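Local coordinates for protein putative phosphatase/phosphodiesterase MPN_349 (Mycoplasma pneumoniae M129, PDB 1T71) that probably acts as an iron-dependent phosphatase or phosphodiesterase of the YmdB-like family, perhaps hydrolysing 2',3'-cyclic nucleotides, at residues Val40-Thr45 with Glu57-Ala62; Asn122-Ser127 with Phe132-Pro137; Leu78-Val83 with Phe99-Leu104; Ala27-Lys32 with Glu261-Val266. All coordinates share one frame; numbering follows the deposited sequence.

Interaction 1: residues Val40-Thr45 with Glu57-Ala62. With FE (Fe (III) ion), chain B; FE (Fe (III) ion), chain C.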
loop_
_atom_site.group_PDB
_atom_site.type_symbol
_atom_site.label_atom_id
_atom_site.label_comp_id
_atom_site.label_asym_id
_atom_site.label_seq_id
_atom_site.Cartn_x
_atom_site.Cartn_y
_atom_site.Cartn_z
ATOM N N VAL A 40 -4.028 -4.333 -2.873
ATOM C CA VAL A 40 -3.710 -3.850 -1.536
ATOM C C VAL A 40 -2.233 -3.975 -1.228
ATOM O O VAL A 40 -1.547 -4.845 -1.754
ATOM C CB VAL A 40 -4.497 -4.610 -0.433
ATOM C CG1 VAL A 40 -5.952 -4.786 -0.860
ATOM C CG2 VAL A 40 -3.846 -5.962 -0.138
ATOM N N ASN A 41 -1.739 -3.066 -0.397
ATOM C CA ASN A 41 -0.352 -3.112 0.040
ATOM C C ASN A 41 -0.498 -3.893 1.347
ATOM O O ASN A 41 -1.259 -3.489 2.227
ATOM C CB ASN A 41 0.180 -1.703 0.312
ATOM C CG ASN A 41 1.614 -1.709 0.793
ATOM O OD1 ASN A 41 1.942 -2.365 1.780
ATOM N ND2 ASN A 41 2.482 -0.977 0.094
ATOM N N ALA A 42 0.209 -5.013 1.467
ATOM C CA ALA A 42 0.107 -5.864 2.654
ATOM C C ALA A 42 1.398 -5.984 3.451
ATOM O O ALA A 42 1.593 -6.949 4.192
ATOM C CB ALA A 42 -0.368 -7.260 2.235
ATOM N N GLU A 43 2.263 -4.984 3.332
ATOM C CA GLU A 43 3.555 -5.015 4.009
ATOM C C GLU A 43 3.576 -5.137 5.534
ATOM O O GLU A 43 4.620 -5.462 6.098
ATOM C CB GLU A 43 4.388 -3.796 3.604
ATOM C CG GLU A 43 4.087 -2.550 4.405
ATOM C CD GLU A 43 5.347 -1.805 4.782
ATOM O OE1 GLU A 43 5.242 -0.850 5.570
ATOM O OE2 GLU A 43 6.441 -2.175 4.294
ATOM N N ASN A 44 2.456 -4.864 6.204
ATOM C CA ASN A 44 2.393 -4.954 7.670
ATOM C C ASN A 44 1.402 -6.018 8.150
ATOM O O ASN A 44 1.061 -6.070 9.330
ATOM C CB ASN A 44 1.966 -3.606 8.263
ATOM C CG ASN A 44 3.007 -2.516 8.065
ATOM O OD1 ASN A 44 4.045 -2.507 8.725
ATOM N ND2 ASN A 44 2.736 -1.600 7.151
ATOM N N THR A 45 0.944 -6.868 7.239
ATOM C CA THR A 45 -0.046 -7.877 7.573
ATOM C C THR A 45 0.203 -8.774 8.786
ATOM O O THR A 45 -0.617 -8.809 9.705
ATOM C CB THR A 45 -0.337 -8.775 6.355
ATOM O OG1 THR A 45 -0.789 -7.967 5.260
ATOM C CG2 THR A 45 -1.418 -9.795 6.699
ATOM N N GLU A 57 -3.035 -16.230 1.997
ATOM C CA GLU A 57 -4.235 -16.918 1.532
ATOM C C GLU A 57 -5.478 -16.261 2.130
ATOM O O GLU A 57 -6.509 -16.159 1.468
ATOM C CB GLU A 57 -4.170 -18.415 1.867
ATOM C CG GLU A 57 -3.130 -19.185 1.031
ATOM C CD GLU A 57 -3.362 -19.085 -0.490
ATOM O OE1 GLU A 57 -2.504 -19.582 -1.261
ATOM O OE2 GLU A 57 -4.399 -18.527 -0.923
ATOM N N PHE A 58 -5.378 -15.796 3.373
ATOM C CA PHE A 58 -6.505 -15.119 4.010
ATOM C C PHE A 58 -6.928 -13.913 3.158
ATOM O O PHE A 58 -8.107 -13.754 2.824
ATOM C CB PHE A 58 -6.121 -14.631 5.408
ATOM C CG PHE A 58 -7.187 -13.798 6.073
ATOM C CD1 PHE A 58 -8.050 -14.364 7.005
ATOM C CD2 PHE A 58 -7.346 -12.453 5.741
ATOM C CE1 PHE A 58 -9.055 -13.601 7.599
ATOM C CE2 PHE A 58 -8.346 -11.686 6.327
ATOM C CZ PHE A 58 -9.203 -12.260 7.257
ATOM N N LEU A 59 -5.965 -13.055 2.828
ATOM C CA LEU A 59 -6.250 -11.872 2.020
ATOM C C LEU A 59 -6.818 -12.287 0.674
ATOM O O LEU A 59 -7.743 -11.671 0.150
ATOM C CB LEU A 59 -4.976 -11.043 1.802
ATOM C CG LEU A 59 -4.464 -10.266 3.016
ATOM C CD1 LEU A 59 -3.193 -9.523 2.632
ATOM C CD2 LEU A 59 -5.541 -9.289 3.500
ATOM N N LYS A 60 -6.248 -13.347 0.125
ATOM C CA LYS A 60 -6.679 -13.868 -1.157
ATOM C C LYS A 60 -8.128 -14.357 -1.088
ATOM O O LYS A 60 -8.930 -14.085 -1.982
ATOM C CB LYS A 60 -5.756 -15.013 -1.566
ATOM C CG LYS A 60 -5.677 -15.227 -3.045
ATOM C CD LYS A 60 -5.116 -14.005 -3.747
ATOM C CE LYS A 60 -5.256 -14.173 -5.239
ATOM N NZ LYS A 60 -4.654 -15.465 -5.656
ATOM N N GLU A 61 -8.471 -15.069 -0.021
ATOM C CA GLU A 61 -9.832 -15.574 0.110
ATOM C C GLU A 61 -10.792 -14.470 0.513
ATOM O O GLU A 61 -12.004 -14.625 0.392
ATOM C CB GLU A 61 -9.895 -16.720 1.127
ATOM C CG GLU A 61 -9.613 -16.335 2.580
ATOM C CD GLU A 61 -10.698 -15.445 3.198
ATOM O OE1 GLU A 61 -11.899 -15.668 2.899
ATOM O OE2 GLU A 61 -10.350 -14.534 3.994
ATOM N N ALA A 62 -10.252 -13.355 0.992
ATOM C CA ALA A 62 -11.089 -12.235 1.408
ATOM C C ALA A 62 -11.531 -11.404 0.212
ATOM O O ALA A 62 -12.434 -10.573 0.329
ATOM C CB ALA A 62 -10.340 -11.359 2.406
HETATM FE FE FE B . 3.554 0.219 6.431
HETATM FE FE FE C . 6.425 1.022 5.354
#

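Interaction 2: residues Asn122-Ser127 with Phe132-Pro137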
loop_
_atom_site.group_PDB
_atom_site.type_symbol
_atom_site.label_atom_id
_atom_site.label_comp_id
_atom_site.label_asym_id
_atom_site.label_seq_id
_atom_site.Cartn_x
_atom_site.Cartn_y
_atom_site.Cartn_z
ATOM N N ASN A 122 5.790 -1.535 -7.873
ATOM C CA ASN A 122 5.997 -1.160 -6.476
ATOM C C ASN A 122 7.434 -0.651 -6.358
ATOM O O ASN A 122 8.360 -1.274 -6.868
ATOM C CB ASN A 122 5.763 -2.399 -5.587
ATOM C CG ASN A 122 5.936 -2.119 -4.088
ATOM O OD1 ASN A 122 5.614 -1.029 -3.589
ATOM N ND2 ASN A 122 6.418 -3.126 -3.359
ATOM N N LEU A 123 7.616 0.490 -5.704
ATOM C CA LEU A 123 8.948 1.071 -5.542
ATOM C C LEU A 123 9.154 1.611 -4.131
ATOM O O LEU A 123 8.191 1.937 -3.436
ATOM C CB LEU A 123 9.150 2.211 -6.539
ATOM C CG LEU A 123 9.164 1.866 -8.031
ATOM C CD1 LEU A 123 8.660 3.058 -8.838
ATOM C CD2 LEU A 123 10.578 1.481 -8.452
ATOM N N LEU A 124 10.417 1.705 -3.721
ATOM C CA LEU A 124 10.782 2.230 -2.405
ATOM C C LEU A 124 11.375 3.628 -2.545
ATOM O O LEU A 124 12.290 3.859 -3.342
ATOM C CB LEU A 124 11.801 1.308 -1.719
ATOM C CG LEU A 124 11.261 0.175 -0.841
ATOM C CD1 LEU A 124 12.353 -0.855 -0.591
ATOM C CD2 LEU A 124 10.765 0.749 0.477
ATOM N N GLY A 125 10.849 4.564 -1.768
ATOM C CA GLY A 125 11.349 5.924 -1.826
ATOM C C GLY A 125 12.746 5.997 -1.254
ATOM O O GLY A 125 13.113 5.222 -0.371
ATOM N N THR A 126 13.538 6.932 -1.757
ATOM C CA THR A 126 14.899 7.081 -1.277
ATOM C C THR A 126 14.893 7.666 0.136
ATOM O O THR A 126 15.881 7.567 0.861
ATOM C CB THR A 126 15.698 7.992 -2.221
ATOM O OG1 THR A 126 17.095 7.844 -1.956
ATOM C CG2 THR A 126 15.297 9.447 -2.022
ATOM N N SER A 127 13.763 8.261 0.522
ATOM C CA SER A 127 13.601 8.870 1.842
ATOM C C SER A 127 13.266 7.867 2.952
ATOM O O SER A 127 13.102 8.247 4.111
ATOM C CB SER A 127 12.508 9.949 1.795
ATOM O OG SER A 127 11.235 9.393 1.488
ATOM N N PHE A 132 19.237 -2.188 3.899
ATOM C CA PHE A 132 19.950 -2.537 2.675
ATOM C C PHE A 132 19.991 -1.357 1.713
ATOM O O PHE A 132 19.403 -0.308 1.969
ATOM C CB PHE A 132 19.260 -3.715 1.988
ATOM C CG PHE A 132 17.794 -3.494 1.750
ATOM C CD1 PHE A 132 16.869 -3.763 2.753
ATOM C CD2 PHE A 132 17.342 -2.968 0.544
ATOM C CE1 PHE A 132 15.515 -3.509 2.560
ATOM C CE2 PHE A 132 15.987 -2.708 0.341
ATOM C CZ PHE A 132 15.070 -2.980 1.353
ATOM N N LYS A 133 20.668 -1.551 0.589
ATOM C CA LYS A 133 20.805 -0.507 -0.409
ATOM C C LYS A 133 19.804 -0.645 -1.566
ATOM O O LYS A 133 19.498 -1.748 -2.017
ATOM C CB LYS A 133 22.248 -0.509 -0.925
ATOM C CG LYS A 133 22.515 0.480 -2.034
ATOM C CD LYS A 133 23.945 1.016 -1.974
ATOM C CE LYS A 133 24.211 1.952 -3.150
ATOM N NZ LYS A 133 23.053 2.877 -3.384
ATOM N N THR A 134 19.292 0.489 -2.035
ATOM C CA THR A 134 18.328 0.500 -3.132
ATOM C C THR A 134 18.828 1.361 -4.288
ATOM O O THR A 134 19.705 2.206 -4.117
ATOM C CB THR A 134 16.967 1.083 -2.685
ATOM O OG1 THR A 134 17.158 2.424 -2.220
ATOM C CG2 THR A 134 16.355 0.254 -1.563
ATOM N N THR A 135 18.256 1.140 -5.466
ATOM C CA THR A 135 18.607 1.921 -6.648
ATOM C C THR A 135 17.603 3.070 -6.734
ATOM O O THR A 135 16.560 3.019 -6.091
ATOM C CB THR A 135 18.527 1.064 -7.913
ATOM O OG1 THR A 135 17.269 0.384 -7.945
ATOM C CG2 THR A 135 19.649 0.033 -7.923
ATOM N N ASN A 136 17.916 4.102 -7.514
ATOM C CA ASN A 136 17.039 5.271 -7.638
ATOM C C ASN A 136 15.664 4.956 -8.242
ATOM O O ASN A 136 15.575 4.470 -9.366
ATOM C CB ASN A 136 17.727 6.349 -8.476
ATOM C CG ASN A 136 17.078 7.709 -8.312
ATOM O OD1 ASN A 136 17.552 8.547 -7.541
ATOM N ND2 ASN A 136 15.977 7.928 -9.015
ATOM N N PRO A 137 14.574 5.267 -7.509
ATOM C CA PRO A 137 13.189 5.030 -7.935
ATOM C C PRO A 137 12.847 5.778 -9.222
ATOM O O PRO A 137 12.200 5.236 -10.119
ATOM C CB PRO A 137 12.355 5.556 -6.762
ATOM C CG PRO A 137 13.334 5.700 -5.633
ATOM C CD PRO A 137 14.599 6.098 -6.296
#

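Interaction 3: residues Leu78-Val83 with Phe99-Leu104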
loop_
_atom_site.group_PDB
_atom_site.type_symbol
_atom_site.label_atom_id
_atom_site.label_comp_id
_atom_site.label_asym_id
_atom_site.label_seq_id
_atom_site.Cartn_x
_atom_site.Cartn_y
_atom_site.Cartn_z
ATOM N N LEU A 78 10.172 -17.472 7.374
ATOM C CA LEU A 78 9.701 -18.842 7.196
ATOM C C LEU A 78 9.000 -19.151 5.876
ATOM O O LEU A 78 9.176 -20.236 5.329
ATOM C CB LEU A 78 8.785 -19.237 8.366
ATOM C CG LEU A 78 9.354 -18.959 9.764
ATOM C CD1 LEU A 78 8.405 -19.474 10.832
ATOM C CD2 LEU A 78 10.723 -19.617 9.901
ATOM N N ASP A 79 8.210 -18.212 5.363
ATOM C CA ASP A 79 7.485 -18.446 4.115
ATOM C C ASP A 79 7.844 -17.490 2.990
ATOM O O ASP A 79 7.157 -17.476 1.973
ATOM C CB ASP A 79 5.974 -18.320 4.336
ATOM C CG ASP A 79 5.481 -19.123 5.504
ATOM O OD1 ASP A 79 5.993 -20.242 5.705
ATOM O OD2 ASP A 79 4.564 -18.642 6.210
ATOM N N LEU A 80 8.901 -16.698 3.130
ATOM C CA LEU A 80 9.161 -15.738 2.062
ATOM C C LEU A 80 9.442 -16.328 0.686
ATOM O O LEU A 80 8.952 -15.804 -0.307
ATOM C CB LEU A 80 10.253 -14.734 2.458
ATOM C CG LEU A 80 11.719 -15.005 2.197
ATOM C CD1 LEU A 80 12.531 -13.759 2.530
ATOM C CD2 LEU A 80 12.147 -16.178 3.028
ATOM N N ALA A 81 10.197 -17.420 0.610
ATOM C CA ALA A 81 10.480 -18.020 -0.696
ATOM C C ALA A 81 9.170 -18.316 -1.433
ATOM O O ALA A 81 9.065 -18.124 -2.646
ATOM C CB ALA A 81 11.287 -19.306 -0.528
ATOM N N VAL A 82 8.168 -18.769 -0.690
ATOM C CA VAL A 82 6.882 -19.101 -1.280
ATOM C C VAL A 82 5.935 -17.910 -1.456
ATOM O O VAL A 82 5.286 -17.784 -2.491
ATOM C CB VAL A 82 6.169 -20.194 -0.451
ATOM C CG1 VAL A 82 4.744 -20.396 -0.954
ATOM C CG2 VAL A 82 6.953 -21.509 -0.555
ATOM N N VAL A 83 5.855 -17.036 -0.461
ATOM C CA VAL A 83 4.948 -15.891 -0.555
ATOM C C VAL A 83 5.323 -14.850 -1.609
ATOM O O VAL A 83 4.543 -14.566 -2.524
ATOM C CB VAL A 83 4.804 -15.183 0.816
ATOM C CG1 VAL A 83 3.933 -13.933 0.683
ATOM C CG2 VAL A 83 4.178 -16.139 1.823
ATOM N N PHE A 99 21.878 -6.472 -2.222
ATOM C CA PHE A 99 20.856 -6.953 -1.306
ATOM C C PHE A 99 20.394 -8.361 -1.670
ATOM O O PHE A 99 20.053 -8.630 -2.821
ATOM C CB PHE A 99 19.658 -5.990 -1.331
ATOM C CG PHE A 99 18.491 -6.430 -0.483
ATOM C CD1 PHE A 99 17.197 -6.399 -0.993
ATOM C CD2 PHE A 99 18.681 -6.848 0.830
ATOM C CE1 PHE A 99 16.102 -6.776 -0.210
ATOM C CE2 PHE A 99 17.594 -7.228 1.625
ATOM C CZ PHE A 99 16.302 -7.192 1.103
ATOM N N ALA A 100 20.402 -9.270 -0.698
ATOM C CA ALA A 100 19.916 -10.623 -0.956
ATOM C C ALA A 100 18.441 -10.347 -1.229
ATOM O O ALA A 100 17.898 -9.389 -0.693
ATOM C CB ALA A 100 20.070 -11.486 0.289
ATOM N N PHE A 101 17.788 -11.154 -2.053
ATOM C CA PHE A 101 16.368 -10.925 -2.370
ATOM C C PHE A 101 16.177 -9.879 -3.473
ATOM O O PHE A 101 15.040 -9.575 -3.854
ATOM C CB PHE A 101 15.561 -10.459 -1.143
ATOM C CG PHE A 101 15.709 -11.339 0.070
ATOM C CD1 PHE A 101 15.691 -12.725 -0.043
ATOM C CD2 PHE A 101 15.869 -10.773 1.333
ATOM C CE1 PHE A 101 15.834 -13.534 1.084
ATOM C CE2 PHE A 101 16.011 -11.573 2.464
ATOM C CZ PHE A 101 15.996 -12.953 2.341
ATOM N N HIS A 102 17.275 -9.326 -3.982
ATOM C CA HIS A 102 17.190 -8.329 -5.047
ATOM C C HIS A 102 16.530 -8.957 -6.274
ATOM O O HIS A 102 16.043 -8.248 -7.160
ATOM C CB HIS A 102 18.587 -7.830 -5.417
ATOM C CG HIS A 102 19.449 -8.873 -6.062
ATOM N ND1 HIS A 102 19.400 -9.149 -7.412
ATOM C CD2 HIS A 102 20.339 -9.747 -5.532
ATOM C CE1 HIS A 102 20.220 -10.150 -7.686
ATOM N NE2 HIS A 102 20.800 -10.531 -6.562
ATOM N N ASN A 103 16.521 -10.290 -6.316
ATOM C CA ASN A 103 15.916 -11.033 -7.422
ATOM C C ASN A 103 14.886 -12.060 -6.955
ATOM O O ASN A 103 14.566 -12.998 -7.678
ATOM C CB ASN A 103 16.993 -11.739 -8.251
ATOM C CG ASN A 103 17.783 -12.765 -7.449
ATOM O OD1 ASN A 103 18.542 -13.552 -8.017
ATOM N ND2 ASN A 103 17.619 -12.755 -6.134
ATOM N N LEU A 104 14.368 -11.878 -5.745
ATOM C CA LEU A 104 13.362 -12.787 -5.200
ATOM C C LEU A 104 11.966 -12.255 -5.539
ATOM O O LEU A 104 11.429 -11.401 -4.828
ATOM C CB LEU A 104 13.517 -12.881 -3.681
ATOM C CG LEU A 104 12.766 -13.932 -2.856
ATOM C CD1 LEU A 104 12.247 -13.257 -1.600
ATOM C CD2 LEU A 104 11.620 -14.558 -3.645
#

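Interaction 4: residues Ala27-Lys32 with Glu261-Val266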
loop_
_atom_site.group_PDB
_atom_site.type_symbol
_atom_site.label_atom_id
_atom_site.label_comp_id
_atom_site.label_asym_id
_atom_site.label_seq_id
_atom_site.Cartn_x
_atom_site.Cartn_y
_atom_site.Cartn_z
ATOM N N ALA A 27 -16.413 -7.081 0.386
ATOM C CA ALA A 27 -17.535 -7.466 -0.469
ATOM C C ALA A 27 -18.459 -6.274 -0.673
ATOM O O ALA A 27 -18.805 -5.930 -1.800
ATOM C CB ALA A 27 -18.309 -8.625 0.159
ATOM N N GLN A 28 -18.852 -5.644 0.429
ATOM C CA GLN A 28 -19.742 -4.487 0.380
ATOM C C GLN A 28 -19.167 -3.382 -0.497
ATOM O O GLN A 28 -19.865 -2.813 -1.335
ATOM C CB GLN A 28 -19.962 -3.949 1.791
ATOM C CG GLN A 28 -20.438 -4.999 2.787
ATOM C CD GLN A 28 -20.356 -4.524 4.231
ATOM O OE1 GLN A 28 -20.724 -5.254 5.157
ATOM N NE2 GLN A 28 -19.870 -3.297 4.431
ATOM N N LEU A 29 -17.891 -3.077 -0.286
ATOM C CA LEU A 29 -17.203 -2.042 -1.041
ATOM C C LEU A 29 -17.090 -2.433 -2.508
ATOM O O LEU A 29 -17.353 -1.624 -3.400
ATOM C CB LEU A 29 -15.808 -1.801 -0.449
ATOM C CG LEU A 29 -15.771 -1.156 0.944
ATOM C CD1 LEU A 29 -14.368 -1.239 1.533
ATOM C CD2 LEU A 29 -16.223 0.294 0.843
ATOM N N LYS A 30 -16.695 -3.676 -2.756
ATOM C CA LYS A 30 -16.554 -4.161 -4.122
ATOM C C LYS A 30 -17.895 -4.008 -4.838
ATOM O O LYS A 30 -17.956 -3.646 -6.013
ATOM C CB LYS A 30 -16.108 -5.627 -4.117
ATOM C CG LYS A 30 -15.713 -6.159 -5.485
ATOM C CD LYS A 30 -15.126 -7.565 -5.407
ATOM C CE LYS A 30 -16.180 -8.585 -5.013
ATOM N NZ LYS A 30 -17.300 -8.633 -6.009
ATOM N N SER A 31 -18.973 -4.267 -4.107
ATOM C CA SER A 31 -20.314 -4.156 -4.659
ATOM C C SER A 31 -20.705 -2.702 -4.894
ATOM O O SER A 31 -21.183 -2.345 -5.968
ATOM C CB SER A 31 -21.325 -4.805 -3.714
ATOM O OG SER A 31 -22.652 -4.530 -4.132
ATOM N N LYS A 32 -20.501 -1.867 -3.880
ATOM C CA LYS A 32 -20.843 -0.448 -3.968
ATOM C C LYS A 32 -20.217 0.275 -5.161
ATOM O O LYS A 32 -20.861 1.118 -5.792
ATOM C CB LYS A 32 -20.435 0.267 -2.680
ATOM C CG LYS A 32 -20.581 1.773 -2.735
ATOM C CD LYS A 32 -20.186 2.425 -1.418
ATOM C CE LYS A 32 -20.349 3.938 -1.504
ATOM N NZ LYS A 32 -20.126 4.602 -0.195
ATOM N N GLU A 261 -12.322 8.424 -5.778
ATOM C CA GLU A 261 -13.001 8.712 -4.526
ATOM C C GLU A 261 -12.236 8.044 -3.391
ATOM O O GLU A 261 -11.828 6.889 -3.506
ATOM C CB GLU A 261 -14.430 8.169 -4.549
ATOM C CG GLU A 261 -15.278 8.688 -3.400
ATOM C CD GLU A 261 -16.571 7.924 -3.220
ATOM O OE1 GLU A 261 -17.299 7.728 -4.214
ATOM O OE2 GLU A 261 -16.868 7.526 -2.074
ATOM N N ALA A 262 -12.037 8.771 -2.300
ATOM C CA ALA A 262 -11.335 8.221 -1.151
ATOM C C ALA A 262 -12.273 7.293 -0.378
ATOM O O ALA A 262 -13.448 7.607 -0.190
ATOM C CB ALA A 262 -10.857 9.347 -0.241
ATOM N N ILE A 263 -11.752 6.153 0.063
ATOM C CA ILE A 263 -12.547 5.199 0.824
ATOM C C ILE A 263 -12.057 5.189 2.267
ATOM O O ILE A 263 -10.873 4.962 2.515
ATOM C CB ILE A 263 -12.398 3.773 0.270
ATOM C CG1 ILE A 263 -12.823 3.733 -1.197
ATOM C CG2 ILE A 263 -13.217 2.803 1.119
ATOM C CD1 ILE A 263 -12.521 2.409 -1.883
ATOM N N ARG A 264 -12.960 5.437 3.213
ATOM C CA ARG A 264 -12.590 5.436 4.625
ATOM C C ARG A 264 -13.656 4.885 5.572
ATOM O O ARG A 264 -14.838 5.225 5.482
ATOM C CB ARG A 264 -12.175 6.841 5.090
ATOM C CG ARG A 264 -12.374 7.065 6.590
ATOM C CD ARG A 264 -11.627 8.278 7.127
ATOM N NE ARG A 264 -10.238 7.922 7.361
ATOM C CZ ARG A 264 -9.580 8.147 8.490
ATOM N NH1 ARG A 264 -10.173 8.743 9.514
ATOM N NH2 ARG A 264 -8.325 7.744 8.598
ATOM N N ILE A 265 -13.213 4.020 6.475
ATOM C CA ILE A 265 -14.085 3.411 7.465
ATOM C C ILE A 265 -13.341 3.442 8.796
ATOM O O ILE A 265 -12.176 3.054 8.875
ATOM C CB ILE A 265 -14.428 1.953 7.089
ATOM C CG1 ILE A 265 -15.183 1.933 5.759
ATOM C CG2 ILE A 265 -15.279 1.312 8.176
ATOM C CD1 ILE A 265 -15.507 0.557 5.249
ATOM N N VAL A 266 -14.012 3.927 9.832
ATOM C CA VAL A 266 -13.403 4.017 11.144
ATOM C C VAL A 266 -14.271 3.372 12.216
ATOM O O VAL A 266 -15.474 3.641 12.309
ATOM C CB VAL A 266 -13.144 5.487 11.534
ATOM C CG1 VAL A 266 -12.532 5.550 12.927
ATOM C CG2 VAL A 266 -12.216 6.141 10.510
#

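Interaction 1: residues Val40-Thr45 with Glu57-Ala62
Ala42 and Leu59 touch behind two flat groups of the 42-45 turn, the Glu43 carboxylate and the Asn44 amide, which are both turned to the iron ions. Glu43 presents one oxygen, OE1, to both metals, 2.2 Å from each iron; OE2 accepts a bond from the backbone N of His72, which, with the two metal bonds at OE1, helps to fix the rotation of the carboxylate. The Asn44 amide adds a 2.1 Å bond, modelled through ND2, to one iron. Both groups hang from a type I turn, Ala42 to Thr45. Asn41 OD1 takes the Glu43 N-H at 3.1 Å, an Asx turn, and Ala42 O is gripped twice from one face, by Thr45 N and by Thr45 OG1 (2.8 Å). With OG1 set beside its own backbone N (chi1 -58°), Thr45 can supply both bonds. Leu59 of helix 53-62 sends CD1 onto Ala42 CB at 3.6 Å and tip to tip toward Thr45 OG1 at 3.9 Å. A small alanine lets the branched leucine come close to the backbone that carries the ligands. The layout is that of a calcineurin-like metallophosphoesterase: a beta-alpha-beta unit whose loop after a parallel strand delivers the metal-bridging residue.

Interaction 2: residues Asn122-Ser127 with Phe132-Pro137
Leu123 and Pro137 bring the two backbones to within 6.3 Å, CA to CA, where the end of strand 117-124 meets the start of helix 137-145. The directions of the touching parts differ by 107°, and no hydrogen bond joins them; the crossing rests on van der Waals contacts, with a backbone carbonyl taking part. The tightest point is Pro137, whose CG sits 3.1 Å from Leu124 O and 4.3 Å from Gly125 CA. Proline suits this place: the first turn of a helix needs no N-H from it, and its compact ring can press the CG methylene against the Leu124 carbonyl oxygen. Leu124 faces another partner. Its CD1 comes to the edge of the Phe132 ring, near the ring plane and 4.0 Å from CZ, the two side chains crossing at about a right angle. With Phe132 CG between its backbone N and carbonyl carbon (chi1 53°), the ring is swung so that its CZ and CE2 edge meets that methyl. Leu124 CD1 also approaches Thr134 CG2 at 4.3 Å, the threonine giving its methyl to the apolar side. Around this joint, Leu123 packs on Val140 and Leu141 of helix 137-145 and on Phe157 of the adjacent parallel strand 152-158, and Leu124 lies against His158 at the end of that strand.

Interaction 3: residues Leu78-Val83 with Phe99-Leu104
Leu80 lies across the Phe101 ring at about a right angle, a CH-pi contact between the first turn of the short helix 80-83 and a pair of overlapping beta turns. The first, of type II, runs from Phe99 to His102; the second, of type I, runs from Phe101 to Leu104. Phe101 takes the third position of the type II turn with a positive phi of 83°, unusual for a residue with a side chain, and the turn aims its CB at the helix. Leu80 CD1 stands over one ring face, 3.9 Å from the centroid and 28° off the normal, with CE1 and CZ both at 3.6 Å. The opposite face is approached by Ala100 CB, 4.3 Å above the plane, and Phe99 CZ lies at the edge, in plane. The flat aromatic thus gives the methyl a broad surface. Leu80 reaches it with CG held between backbone N and carbonyl carbon (chi1 89°). The contact belongs to the surface of the protein, and Phe101 is further fixed by stacking with Trp74. At the helix start, Asp79 occupies the N-cap position but makes no capping bond with its side chain; its OD2 accepts instead from Leu53 N. Leu104 completes the apolar cluster, packing also on Ile84 and Asn85 of the loop after the helix. Its two methyls lie along the near side of the helix: CD1 comes 4.2 Å from Leu80 CD1, while CD2 lies 4.5 Å from Ala81 O.

Interaction 4: residues Ala27-Lys32 with Glu261-Val266
Leu29 meets Ile263 and Ile265 with the two methyls of its fork. From the helix backbone its CB already points to the strand, though neither CB nor the branching CG makes a close contact there; these two atoms serve as the stem. With CG set beside the backbone N (chi1 -68°) and the chain then extended (chi2 168°), the fork opens over the strand. CD2 comes to rest 3.9 Å from Ile263 CG2, the two side chains crossing obliquely. CD1, set beside CD2 across the strand, is 4.3 Å from Ile265 CD1, and the fork as a whole sits between the two isoleucines. One leucine therefore spans two residues, which lie two positions apart and so fall on the same side of an extended strand; the intervening Arg264 points away, its NE bonded to Asn244 OD1. Branched aliphatic residues suit the helix-facing side of such a strand, and leucine suits the helix because its forked tip can cover both. Toward the periphery the chemistry becomes polar. Lys32, fully extended, brings NZ to within 4.8 Å of Glu261 OE2, opposite charges that do not touch but may attract each other, while that oxygen is bonded to Tyr33 OH. Strand 259-267 is the outermost on its side of the six-stranded mixed sheet and pairs antiparallel with strand 241-249, whose Leu243 touches both isoleucines. Helix 26-33 lies against this border and then leads the chain into strand 37-41 of the same sheet.

Overall arrangement
Interaction 1 lies at the di-iron centre, where Asp12, Asn71 and His183 join Glu43 and Asn44 as ligands. Interaction 2 approaches the same site from the second sheet: the Leu124 side chain is about 4 Å from those of Asn71 and His158 and about 7 Å from an iron. Interactions 2 and 3 touch directly, Phe132 CB meeting Phe99 CD2 at 3.4 Å, and Trp74 contacts aromatic rings of both. Interaction 3 is more remote, its Leu80 side chain about 11 Å from that of His72, the probable proton donor. Interaction 4 lies away from the catalytic site, at the border of the sheet that carries interaction 1, their centres about 16 Å apart; it joins distant parts of the chain.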